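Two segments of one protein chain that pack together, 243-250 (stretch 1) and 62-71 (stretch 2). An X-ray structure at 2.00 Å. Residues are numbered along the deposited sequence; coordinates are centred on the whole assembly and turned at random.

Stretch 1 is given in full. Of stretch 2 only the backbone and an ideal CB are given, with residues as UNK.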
ATOM      1  N   VAL A 243     -11.470   3.087   6.531  1.00 32.58           N
ATOM      2  CA  VAL A 243     -11.674   1.674   6.795  1.00 31.69           C
ATOM      3  C   VAL A 243     -10.303   0.980   6.681  1.00 30.08           C
ATOM      4  O   VAL A 243      -9.558   1.291   5.777  1.00 29.14           O
ATOM      5  CB  VAL A 243     -12.706   1.117   5.758  1.00 31.98           C
ATOM      6  CG1 VAL A 243     -12.474  -0.311   5.442  1.00 32.72           C
ATOM      7  CG2 VAL A 243     -14.147   1.295   6.280  1.00 33.75           C
ATOM      8  N   SER A 244      -9.965   0.097   7.627  1.00 28.80           N
ATOM      9  CA  SER A 244      -8.781  -0.759   7.527  1.00 27.41           C
ATOM     10  C   SER A 244      -9.174  -2.209   7.239  1.00 27.64           C
ATOM     11  O   SER A 244     -10.334  -2.580   7.402  1.00 27.50           O
ATOM     12  CB  SER A 244      -7.925  -0.677   8.795  1.00 27.05           C
ATOM     13  OG  SER A 244      -7.348   0.605   8.935  1.00 23.10           O
ATOM     14  N   PHE A 245      -8.215  -3.030   6.809  1.00 27.52           N
ATOM     15  CA  PHE A 245      -8.551  -4.361   6.290  1.00 27.54           C
ATOM     16  C   PHE A 245      -7.875  -5.493   7.038  1.00 28.18           C
ATOM     17  O   PHE A 245      -8.153  -6.658   6.754  1.00 27.54           O
ATOM     18  CB  PHE A 245      -8.245  -4.469   4.782  1.00 26.62           C
ATOM     19  CG  PHE A 245      -8.709  -3.266   3.965  1.00 25.89           C
ATOM     20  CD1 PHE A 245     -10.061  -2.942   3.875  1.00 25.15           C
ATOM     21  CD2 PHE A 245      -7.796  -2.504   3.256  1.00 24.17           C
ATOM     22  CE1 PHE A 245     -10.487  -1.847   3.132  1.00 24.98           C
ATOM     23  CE2 PHE A 245      -8.208  -1.415   2.501  1.00 24.09           C
ATOM     24  CZ  PHE A 245      -9.554  -1.075   2.446  1.00 25.69           C
ATOM     25  N   GLU A 246      -6.977  -5.134   7.959  1.00 29.07           N
ATOM     26  CA  GLU A 246      -6.220  -6.081   8.792  1.00 30.82           C
ATOM     27  C   GLU A 246      -5.990  -5.453  10.158  1.00 31.95           C
ATOM     28  O   GLU A 246      -5.792  -4.239  10.244  1.00 31.18           O
ATOM     29  CB  GLU A 246      -4.823  -6.326   8.223  1.00 30.76           C
ATOM     30  CG  GLU A 246      -4.768  -6.829   6.859  1.00 30.11           C
ATOM     31  CD  GLU A 246      -3.423  -7.340   6.497  1.00 27.77           C
ATOM     32  OE1 GLU A 246      -2.497  -6.512   6.357  1.00 24.03           O
ATOM     33  OE2 GLU A 246      -3.307  -8.572   6.315  1.00 28.77           O
ATOM     34  N   ARG A 247      -5.972  -6.304  11.189  1.00 34.17           N
ATOM     35  CA  ARG A 247      -5.658  -5.971  12.588  1.00 36.94           C
ATOM     36  C   ARG A 247      -4.533  -6.887  13.082  1.00 38.13           C
ATOM     37  O   ARG A 247      -4.500  -8.052  12.699  1.00 37.68           O
ATOM     38  CB  ARG A 247      -6.872  -6.250  13.480  1.00 37.33           C
ATOM     39  CG  ARG A 247      -8.068  -5.352  13.310  1.00 39.94           C
ATOM     40  CD  ARG A 247      -9.322  -6.089  13.813  1.00 45.62           C
ATOM     41  NE  ARG A 247      -9.040  -6.979  14.950  1.00 48.27           N
ATOM     42  CZ  ARG A 247      -9.972  -7.602  15.679  1.00 50.34           C
ATOM     43  NH1 ARG A 247     -11.264  -7.444  15.403  1.00 51.75           N
ATOM     44  NH2 ARG A 247      -9.614  -8.387  16.695  1.00 51.67           N
ATOM     45  N   PRO A 248      -3.629  -6.379  13.959  1.00 39.91           N
ATOM     46  CA  PRO A 248      -2.457  -7.161  14.394  1.00 41.84           C
ATOM     47  C   PRO A 248      -2.573  -8.694  14.662  1.00 44.41           C
ATOM     48  O   PRO A 248      -1.576  -9.373  14.403  1.00 45.50           O
ATOM     49  CB  PRO A 248      -1.919  -6.367  15.587  1.00 41.49           C
ATOM     50  CG  PRO A 248      -2.273  -4.962  15.266  1.00 40.40           C
ATOM     51  CD  PRO A 248      -3.612  -5.021  14.551  1.00 39.60           C
ATOM     52  N   GLU A 249      -3.656  -9.296  15.177  1.00 46.71           N
ATOM     53  CA  GLU A 249      -4.673  -8.840  16.149  1.00 49.28           C
ATOM     54  C   GLU A 249      -5.894  -9.790  16.314  1.00 50.68           C
ATOM     55  O   GLU A 249      -6.550  -9.697  17.351  1.00 51.20           O
ATOM     56  CB  GLU A 249      -5.170  -7.414  15.967  1.00 49.52           C
ATOM     57  CG  GLU A 249      -5.450  -6.673  17.271  1.00 51.31           C
ATOM     58  CD  GLU A 249      -6.587  -5.685  17.148  1.00 52.19           C
ATOM     59  OE1 GLU A 249      -6.313  -4.511  16.819  1.00 56.41           O
ATOM     60  OE2 GLU A 249      -7.760  -6.072  17.377  1.00 54.78           O
ATOM     61  N   ASP A 250      -6.264 -10.652  15.348  1.00 52.26           N
ATOM     62  CA  ASP A 250      -5.707 -10.797  13.985  1.00 53.43           C
ATOM     63  C   ASP A 250      -6.750 -10.580  12.865  1.00 53.96           C
ATOM     64  O   ASP A 250      -6.485 -10.897  11.697  1.00 53.90           O
ATOM     65  CB  ASP A 250      -5.064 -12.189  13.812  1.00 53.76           C
ATOM     66  CG  ASP A 250      -3.528 -12.145  13.734  1.00 54.71           C
ATOM     67  OD1 ASP A 250      -2.881 -11.655  14.687  1.00 56.17           O
ATOM     68  OD2 ASP A 250      -2.959 -12.633  12.724  1.00 55.87           O
ATOM     69  N   UNK A  62      -7.917   3.907  14.976  1.00 30.63           N
ATOM     70  CA  UNK A  62      -7.758   2.945  16.057  1.00 31.09           C
ATOM     71  C   UNK A  62      -6.893   1.740  15.655  1.00 30.47           C
ATOM     72  O   UNK A  62      -6.007   1.323  16.394  1.00 30.35           O
ATOM     73  CB  UNK A  62      -9.134   2.463  16.520  1.00 31.09           C
ATOM     74  N   UNK A  63      -7.160   1.192  14.473  1.00 29.98           N
ATOM     75  CA  UNK A  63      -6.424   0.042  13.945  1.00 28.88           C
ATOM     76  C   UNK A  63      -4.960   0.432  13.620  1.00 28.44           C
ATOM     77  O   UNK A  63      -4.043  -0.343  13.872  1.00 28.12           O
ATOM     78  CB  UNK A  63      -7.122  -0.501  12.696  1.00 28.88           C
ATOM     79  N   UNK A  64      -4.758   1.626  13.067  1.00 27.83           N
ATOM     80  CA  UNK A  64      -3.403   2.125  12.786  1.00 28.08           C
ATOM     81  C   UNK A  64      -2.567   2.203  14.058  1.00 28.82           C
ATOM     82  O   UNK A  64      -1.433   1.736  14.073  1.00 28.96           O
ATOM     83  CB  UNK A  64      -3.468   3.502  12.123  1.00 28.08           C
ATOM     84  N   UNK A  65      -3.116   2.789  15.120  1.00 28.94           N
ATOM     85  CA  UNK A  65      -2.384   2.812  16.392  1.00 29.54           C
ATOM     86  C   UNK A  65      -1.993   1.412  16.857  1.00 29.28           C
ATOM     87  O   UNK A  65      -0.860   1.202  17.307  1.00 30.45           O
ATOM     88  CB  UNK A  65      -3.228   3.494  17.471  1.00 29.54           C
ATOM     89  N   UNK A  66      -2.896   0.447  16.743  1.00 28.54           N
ATOM     90  CA  UNK A  66      -2.560  -0.928  17.128  1.00 28.17           C
ATOM     91  C   UNK A  66      -1.436  -1.515  16.286  1.00 27.59           C
ATOM     92  O   UNK A  66      -0.640  -2.337  16.765  1.00 26.71           O
ATOM     93  CB  UNK A  66      -3.798  -1.820  17.015  1.00 28.17           C
ATOM     94  N   UNK A  67      -1.391  -1.134  15.010  1.00 26.66           N
ATOM     95  CA  UNK A  67      -0.286  -1.564  14.154  1.00 25.84           C
ATOM     96  C   UNK A  67       1.038  -0.953  14.606  1.00 26.01           C
ATOM     97  O   UNK A  67       2.053  -1.654  14.668  1.00 25.60           O
ATOM     98  CB  UNK A  67      -0.566  -1.187  12.698  1.00 25.84           C
ATOM     99  N   UNK A  68       1.038   0.337  14.929  1.00 26.72           N
ATOM    100  CA  UNK A  68       2.265   0.985  15.441  1.00 28.16           C
ATOM    101  C   UNK A  68       2.791   0.220  16.649  1.00 29.20           C
ATOM    102  O   UNK A  68       3.970  -0.103  16.700  1.00 29.22           O
ATOM    103  CB  UNK A  68       1.999   2.444  15.817  1.00 28.16           C
ATOM    104  N   UNK A  69       1.903  -0.088  17.597  1.00 30.66           N
ATOM    105  CA  UNK A  69       2.265  -0.783  18.844  1.00 31.94           C
ATOM    106  C   UNK A  69       2.812  -2.155  18.590  1.00 32.33           C
ATOM    107  O   UNK A  69       3.811  -2.555  19.193  1.00 32.86           O
ATOM    108  CB  UNK A  69       1.054  -0.889  19.773  1.00 31.94           C
ATOM    109  N   UNK A  70       2.140  -2.874  17.690  1.00 32.14           N
ATOM    110  CA  UNK A  70       2.588  -4.172  17.234  1.00 32.21           C
ATOM    111  C   UNK A  70       4.027  -4.131  16.704  1.00 32.29           C
ATOM    112  O   UNK A  70       4.831  -4.990  17.064  1.00 32.08           O
ATOM    113  CB  UNK A  70       1.642  -4.693  16.150  1.00 32.21           C
ATOM    114  N   UNK A  71       4.342  -3.172  15.825  1.00 32.03           N
ATOM    115  CA  UNK A  71       5.689  -3.116  15.247  1.00 32.09           C
ATOM    116  C   UNK A  71       6.726  -2.649  16.266  1.00 32.95           C
ATOM    117  O   UNK A  71       7.828  -3.206  16.322  1.00 33.26           O
ATOM    118  CB  UNK A  71       5.703  -2.186  14.032  1.00 32.09           C
TER

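Phi and psi stay near -60/-45 throughout 62-71, so the stretch is helical, and the CA-to-CB vectors sort its positions into those that meet the irregular segment 243-250 and those that do not.

Position 62 points sideways, with no atom of stretch 1 within 5.5 Å of its ideal CB; many polar or charged side chains would fit. It is Lys62, which makes no contact here.

At position 63 CB points toward stretch 1. The ideal CB lies 3.9 Å from Ser244 OG, 4.7 Å from Glu246 O and 5.0 Å from Arg247 CG, which leaves a shallow space suited to a small side chain such as alanine, serine, threonine or valine. The residue is Thr63, with chi1 in the m well. Its CG2 fills the space, 3.9 Å from Ser244 CB, 4.0 Å from Arg247 CG and 3.2 Å from Glu246 O.

Position 64 points away and is weakly constrained; a small polar residue is one option among several. It is Thr64, whose OG1 shares water 1 with Ser244 OG, at 2.9 Å from OG1 and 2.6 Å from OG. Position 65 is out of reach and undetermined by stretch 1, so almost any side chain would serve; it is Lys65.

Position 66 points toward stretch 1, its ideal CB 3.7 Å from Glu249 OE1 and 3.9 Å from Pro248 CG. The carboxylate would favour lysine or arginine, though any flexible chain with an aliphatic base could pack. Lys66 is found, but its end leads away and no salt bridge forms: the approach to Glu249 is CG to OE1, 3.5 Å, while CB lies 3.9 Å from Pro248 CG.

Position 67 points sideways, and its ideal CB is 4.9 Å from Pro248 CG. A long side chain could still swing in, where the proline ring offers an apolar surface and Glu246 O an acceptor; a flat donor such as tryptophan would use both, while leucine or phenylalanine would use the first alone. Trp67 (chi1 -80°, chi2 113°) donates from NE1 to Glu246 O at 2.8 Å and 162°, near the ring plane. Pro248 CD sits 3.8 Å from the centroid of the five-membered ring, 17° off its normal, a CH-pi contact over the face.

Position 68 points away and 69 sideways, both beyond 5.5 Å, so stretch 1 sets no limit and polar or apolar side chains would serve; they are Val68 and Glu69, without contact.

At position 70 CB points toward stretch 1, 4.0 Å from Pro248 CB, so leucine, methionine or an aromatic would suit. Phe70 places CD1 3.8 Å from Pro248 CB. Position 71 is out of reach and equally open to many side chains; Phe71 makes no contact.

Stretch 2 62-71: KTTKKWVEFF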
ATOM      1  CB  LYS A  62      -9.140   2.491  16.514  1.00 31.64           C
ATOM      2  CG  LYS A  62      -9.172   1.703  17.816  1.00 34.70           C
ATOM      3  CD  LYS A  62     -10.574   1.159  18.077  1.00 38.45           C
ATOM      4  CE  LYS A  62     -11.015   0.133  17.003  1.00 40.11           C
ATOM      5  NZ  LYS A  62     -11.263   0.695  15.616  1.00 41.29           N
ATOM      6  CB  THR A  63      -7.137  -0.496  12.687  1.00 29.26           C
ATOM      7  OG1 THR A  63      -8.535  -0.663  12.965  1.00 30.54           O
ATOM      8  CG2 THR A  63      -6.551  -1.828  12.247  1.00 28.79           C
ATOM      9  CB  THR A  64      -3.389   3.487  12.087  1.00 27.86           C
ATOM     10  OG1 THR A  64      -4.081   3.393  10.832  1.00 27.55           O
ATOM     11  CG2 THR A  64      -1.934   3.952  11.826  1.00 26.38           C
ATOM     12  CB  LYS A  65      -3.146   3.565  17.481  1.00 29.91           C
ATOM     13  CG  LYS A  65      -2.281   3.809  18.731  1.00 32.82           C
ATOM     14  CD  LYS A  65      -1.072   4.683  18.400  1.00 37.44           C
ATOM     15  CE  LYS A  65       0.201   4.068  18.942  1.00 38.83           C
ATOM     16  NZ  LYS A  65       1.144   5.118  19.444  1.00 43.48           N
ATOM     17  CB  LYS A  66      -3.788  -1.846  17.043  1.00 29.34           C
ATOM     18  CG  LYS A  66      -4.773  -1.730  18.222  1.00 29.98           C
ATOM     19  CD  LYS A  66      -4.267  -2.484  19.468  1.00 33.19           C
ATOM     20  CE  LYS A  66      -5.341  -2.592  20.596  1.00 31.91           C
ATOM     21  NZ  LYS A  66      -4.720  -3.043  21.891  1.00 32.78           N
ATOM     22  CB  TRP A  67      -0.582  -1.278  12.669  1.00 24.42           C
ATOM     23  CG  TRP A  67      -1.474  -2.311  12.069  1.00 23.20           C
ATOM     24  CD1 TRP A  67      -2.754  -2.133  11.632  1.00 22.84           C
ATOM     25  CD2 TRP A  67      -1.163  -3.697  11.853  1.00 22.94           C
ATOM     26  NE1 TRP A  67      -3.257  -3.322  11.147  1.00 23.61           N
ATOM     27  CE2 TRP A  67      -2.297  -4.294  11.264  1.00 23.17           C
ATOM     28  CE3 TRP A  67      -0.021  -4.486  12.077  1.00 23.23           C
ATOM     29  CZ2 TRP A  67      -2.339  -5.650  10.925  1.00 23.72           C
ATOM     30  CZ3 TRP A  67      -0.051  -5.817  11.726  1.00 23.44           C
ATOM     31  CH2 TRP A  67      -1.212  -6.395  11.153  1.00 23.28           C
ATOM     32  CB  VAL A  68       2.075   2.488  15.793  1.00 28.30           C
ATOM     33  CG1 VAL A  68       3.377   3.103  16.328  1.00 28.06           C
ATOM     34  CG2 VAL A  68       1.611   3.272  14.562  1.00 28.55           C
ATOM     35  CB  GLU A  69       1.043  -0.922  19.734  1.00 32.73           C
ATOM     36  CG  GLU A  69       0.434   0.401  20.033  1.00 35.64           C
ATOM     37  CD  GLU A  69      -0.331   0.414  21.309  1.00 37.85           C
ATOM     38  OE1 GLU A  69      -0.258  -0.584  22.063  1.00 42.32           O
ATOM     39  OE2 GLU A  69      -1.003   1.438  21.544  1.00 42.43           O
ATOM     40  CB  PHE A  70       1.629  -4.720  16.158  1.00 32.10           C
ATOM     41  CG  PHE A  70       2.043  -6.062  15.607  1.00 32.56           C
ATOM     42  CD1 PHE A  70       1.719  -7.225  16.288  1.00 33.22           C
ATOM     43  CD2 PHE A  70       2.752  -6.155  14.414  1.00 31.61           C
ATOM     44  CE1 PHE A  70       2.093  -8.472  15.793  1.00 31.99           C
ATOM     45  CE2 PHE A  70       3.127  -7.392  13.905  1.00 32.00           C
ATOM     46  CZ  PHE A  70       2.800  -8.555  14.607  1.00 32.12           C
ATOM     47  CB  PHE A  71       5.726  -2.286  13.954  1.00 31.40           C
ATOM     48  CG  PHE A  71       4.986  -2.934  12.811  1.00 29.59           C
ATOM     49  CD1 PHE A  71       5.353  -4.187  12.355  1.00 28.60           C
ATOM     50  CD2 PHE A  71       3.902  -2.305  12.221  1.00 28.27           C
ATOM     51  CE1 PHE A  71       4.662  -4.794  11.312  1.00 29.28           C
ATOM     52  CE2 PHE A  71       3.210  -2.907  11.174  1.00 27.92           C
ATOM     53  CZ  PHE A  71       3.587  -4.149  10.728  1.00 29.20           C
TER
HETATM   54  O   HOH W   1      -5.002   0.781  10.089  1.00 23.13           O
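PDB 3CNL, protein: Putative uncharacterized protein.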